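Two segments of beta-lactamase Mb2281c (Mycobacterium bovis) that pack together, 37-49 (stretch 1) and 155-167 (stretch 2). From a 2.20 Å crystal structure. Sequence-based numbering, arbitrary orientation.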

# COMPACT_ATOMS: atom_id res chain seq x y z
N ALA A 37 2.10 5.42 13.12
CA ALA A 37 1.83 4.00 12.95
C ALA A 37 1.18 3.96 11.57
O ALA A 37 0.32 4.79 11.27
CB ALA A 37 0.84 3.50 14.01
N LEU A 38 1.59 3.01 10.73
CA LEU A 38 1.05 2.94 9.38
C LEU A 38 -0.12 2.00 9.18
O LEU A 38 -0.87 2.14 8.22
CB LEU A 38 2.14 2.53 8.40
CG LEU A 38 3.39 3.38 8.35
CD1 LEU A 38 4.25 2.92 7.19
CD2 LEU A 38 3.01 4.85 8.18
N ALA A 39 -0.28 1.06 10.11
CA ALA A 39 -1.34 0.07 10.00
C ALA A 39 -1.19 -0.56 8.62
O ALA A 39 -0.07 -0.88 8.22
CB ALA A 39 -2.73 0.72 10.16
N SER A 40 -2.28 -0.73 7.88
CA SER A 40 -2.22 -1.34 6.55
C SER A 40 -1.42 -0.60 5.49
O SER A 40 -1.24 -1.10 4.38
CB SER A 40 -3.64 -1.60 6.02
OG SER A 40 -4.21 -2.71 6.67
N VAL A 41 -0.95 0.60 5.80
CA VAL A 41 -0.14 1.31 4.83
C VAL A 41 1.20 0.55 4.84
O VAL A 41 2.11 0.84 4.05
CB VAL A 41 0.06 2.80 5.22
CG1 VAL A 41 1.01 3.49 4.24
CG2 VAL A 41 -1.31 3.51 5.18
N THR A 42 1.29 -0.42 5.73
CA THR A 42 2.47 -1.27 5.84
C THR A 42 2.53 -2.17 4.61
O THR A 42 3.61 -2.42 4.08
CB THR A 42 2.39 -2.22 7.08
OG1 THR A 42 2.49 -1.45 8.29
CG2 THR A 42 3.52 -3.26 7.04
N LYS A 43 1.38 -2.63 4.16
CA LYS A 43 1.31 -3.55 3.03
C LYS A 43 2.09 -3.17 1.78
O LYS A 43 2.80 -4.00 1.23
CB LYS A 43 -0.16 -3.85 2.70
CG LYS A 43 -0.84 -4.68 3.80
CD LYS A 43 -2.13 -5.37 3.35
CE LYS A 43 -2.65 -6.32 4.43
NZ LYS A 43 -3.06 -5.61 5.69
N PRO A 44 2.00 -1.91 1.33
CA PRO A 44 2.76 -1.55 0.12
C PRO A 44 4.27 -1.75 0.32
O PRO A 44 4.99 -2.09 -0.62
CB PRO A 44 2.38 -0.08 -0.09
CG PRO A 44 1.00 -0.00 0.49
CD PRO A 44 1.16 -0.80 1.78
N LEU A 45 4.74 -1.54 1.55
CA LEU A 45 6.16 -1.70 1.85
C LEU A 45 6.54 -3.18 1.77
O LEU A 45 7.55 -3.55 1.16
CB LEU A 45 6.48 -1.16 3.25
CG LEU A 45 6.25 0.34 3.49
CD1 LEU A 45 6.56 0.66 4.94
CD2 LEU A 45 7.15 1.17 2.57
N VAL A 46 5.72 -4.03 2.38
CA VAL A 46 5.98 -5.46 2.38
C VAL A 46 5.83 -6.00 0.96
O VAL A 46 6.61 -6.85 0.52
CB VAL A 46 4.99 -6.21 3.32
CG1 VAL A 46 5.17 -7.72 3.19
CG2 VAL A 46 5.24 -5.78 4.76
N ALA A 47 4.84 -5.49 0.23
CA ALA A 47 4.61 -5.92 -1.15
C ALA A 47 5.83 -5.60 -2.01
O ALA A 47 6.24 -6.41 -2.85
CB ALA A 47 3.39 -5.24 -1.72
N ARG A 48 6.41 -4.42 -1.82
CA ARG A 48 7.57 -4.04 -2.62
C ARG A 48 8.75 -4.93 -2.27
O ARG A 48 9.58 -5.26 -3.13
CB ARG A 48 7.93 -2.57 -2.39
CG ARG A 48 8.91 -2.03 -3.42
CD ARG A 48 8.32 -2.11 -4.81
NE ARG A 48 8.61 -0.92 -5.60
CZ ARG A 48 7.95 -0.60 -6.71
NH1 ARG A 48 8.28 0.49 -7.38
NH2 ARG A 48 6.96 -1.38 -7.13
N ALA A 49 8.83 -5.32 -1.00
CA ALA A 49 9.90 -6.20 -0.55
C ALA A 49 9.72 -7.58 -1.20
O ALA A 49 10.70 -8.20 -1.62
CB ALA A 49 9.86 -6.32 0.97
N ASP A 155 9.95 9.69 4.71
CA ASP A 155 10.33 8.37 4.22
C ASP A 155 9.30 7.87 3.21
O ASP A 155 9.67 7.31 2.17
CB ASP A 155 10.43 7.37 5.38
CG ASP A 155 11.79 7.36 6.03
OD1 ASP A 155 12.58 8.30 5.79
OD2 ASP A 155 12.07 6.40 6.80
N LEU A 156 8.02 8.06 3.50
CA LEU A 156 6.99 7.60 2.58
C LEU A 156 7.01 8.41 1.30
O LEU A 156 6.64 7.90 0.24
CB LEU A 156 5.61 7.70 3.23
CG LEU A 156 5.31 6.67 4.31
CD1 LEU A 156 3.81 6.71 4.58
CD2 LEU A 156 5.71 5.26 3.85
N ALA A 157 7.46 9.66 1.40
CA ALA A 157 7.56 10.54 0.24
C ALA A 157 8.58 9.95 -0.73
O ALA A 157 8.37 9.94 -1.95
CB ALA A 157 7.99 11.93 0.68
N VAL A 158 9.69 9.47 -0.18
CA VAL A 158 10.75 8.84 -0.96
C VAL A 158 10.19 7.56 -1.58
O VAL A 158 10.44 7.27 -2.75
CB VAL A 158 11.96 8.48 -0.06
CG1 VAL A 158 13.00 7.71 -0.86
CG2 VAL A 158 12.58 9.76 0.52
N PHE A 159 9.42 6.81 -0.80
CA PHE A 159 8.82 5.57 -1.28
C PHE A 159 7.90 5.87 -2.46
O PHE A 159 7.97 5.20 -3.49
CB PHE A 159 8.03 4.88 -0.15
CG PHE A 159 7.56 3.50 -0.51
CD1 PHE A 159 8.48 2.48 -0.80
CD2 PHE A 159 6.21 3.21 -0.57
CE1 PHE A 159 8.05 1.19 -1.14
CE2 PHE A 159 5.77 1.92 -0.91
CZ PHE A 159 6.70 0.91 -1.20
N ALA A 160 7.06 6.89 -2.30
CA ALA A 160 6.14 7.29 -3.37
C ALA A 160 6.93 7.58 -4.65
O ALA A 160 6.44 7.39 -5.76
CB ALA A 160 5.34 8.52 -2.95
N GLY A 161 8.16 8.06 -4.48
CA GLY A 161 9.00 8.36 -5.63
C GLY A 161 9.32 7.08 -6.39
O GLY A 161 9.35 7.06 -7.62
N ASP A 162 9.56 6.01 -5.64
CA ASP A 162 9.88 4.72 -6.23
C ASP A 162 8.64 4.15 -6.93
O ASP A 162 8.76 3.41 -7.90
CB ASP A 162 10.36 3.76 -5.14
CG ASP A 162 10.99 2.51 -5.71
OD1 ASP A 162 12.04 2.63 -6.36
OD2 ASP A 162 10.44 1.42 -5.50
N LEU A 163 7.46 4.51 -6.43
CA LEU A 163 6.22 4.02 -7.03
C LEU A 163 5.85 4.80 -8.30
O LEU A 163 5.07 4.33 -9.12
CB LEU A 163 5.07 4.12 -6.02
CG LEU A 163 5.25 3.28 -4.75
CD1 LEU A 163 4.04 3.46 -3.81
CD2 LEU A 163 5.40 1.82 -5.14
N LEU A 164 6.44 5.98 -8.44
CA LEU A 164 6.20 6.86 -9.58
C LEU A 164 7.19 6.54 -10.70
O LEU A 164 6.83 6.50 -11.88
CB LEU A 164 6.36 8.30 -9.11
CG LEU A 164 5.40 9.42 -9.53
CD1 LEU A 164 3.96 8.94 -9.56
CD2 LEU A 164 5.57 10.58 -8.54
N ARG A 165 8.44 6.31 -10.30
CA ARG A 165 9.55 5.96 -11.20
C ARG A 165 10.29 4.81 -10.51
O ARG A 165 11.24 5.04 -9.77
CB ARG A 165 10.49 7.16 -11.36
CG ARG A 165 9.88 8.35 -12.09
CD ARG A 165 9.60 8.00 -13.54
NE ARG A 165 9.06 9.13 -14.30
CZ ARG A 165 7.80 9.53 -14.24
NH1 ARG A 165 6.93 8.90 -13.46
NH2 ARG A 165 7.41 10.57 -14.97
N PRO A 166 9.87 3.57 -10.77
CA PRO A 166 10.49 2.38 -10.16
C PRO A 166 12.01 2.29 -10.24
O PRO A 166 12.60 2.44 -11.30
CB PRO A 166 9.81 1.23 -10.89
CG PRO A 166 9.46 1.82 -12.22
CD PRO A 166 8.93 3.17 -11.83
N SER A 167 12.63 2.04 -9.09
CA SER A 167 14.07 1.89 -9.03
C SER A 167 14.42 0.63 -8.24
O SER A 167 15.35 -0.10 -8.60
CB SER A 167 14.72 3.09 -8.35
OG SER A 167 16.12 2.93 -8.33

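The contact centres on the ring of Phe159, which the t rotamer (chi1 -171°) extends from a CA-to-CB bond already pointing toward stretch 1. Leu45 CD2 lies 3.6 Å from the ring centroid and 2° off the ring normal, close to ideal for a CH-pi contact over the face. Although the CA-to-CB bond of Leu45 points sideways, its m,t conformation brings the methyl end nearer. The ring edge meets two residues of the same helix as Leu45, Pro44 just before it and Arg48 about a turn further on: Pro44 O is 3.5 Å and Arg48 CB 3.9 Å from Phe159 CZ, both near the ring plane, while Pro44 CB packs 4.0 Å from Phe159 CE2. A flat aromatic ring thus reaches across a wide gap, for the helix axes approach no closer than 11.9 Å, at 50°, and the CA atoms of Leu45 and Phe159 are 8.4 Å apart.

One turn before Phe159, Leu156 extends the apolar surface toward the N-terminal part of stretch 1. Its CD1 lies 4.1 Å from Leu38 CD2 and 4.3 Å from Val41 CG1; all three residues are buried, and their branched hydrocarbon side chains bring no polar group that would need a partner.

Arg48 of stretch 1 supplies the polar edge, facing the C-terminal end of the stretch 2 helix, and has the largest covered area, 104 Å². Its NE and NH1 each donate to Asp162 OD2, both at 3.0 Å, with N-H...acceptor angles of 150° and 145°; the pairing is a salt bridge, although the position of OD2 is less certain. The carboxylate oxygen sits at the guanidinium edge, where the N-H bonds point, whereas Leu163 CD2 covers one face, 3.9 Å from Arg48 CZ. Asp162 OD1 accepts from Ser167 N at 2.9 Å, tying the segment after the helix to the same carboxylate. Pro166 CB, 3.9 Å from Arg48 NH1, completes this margin.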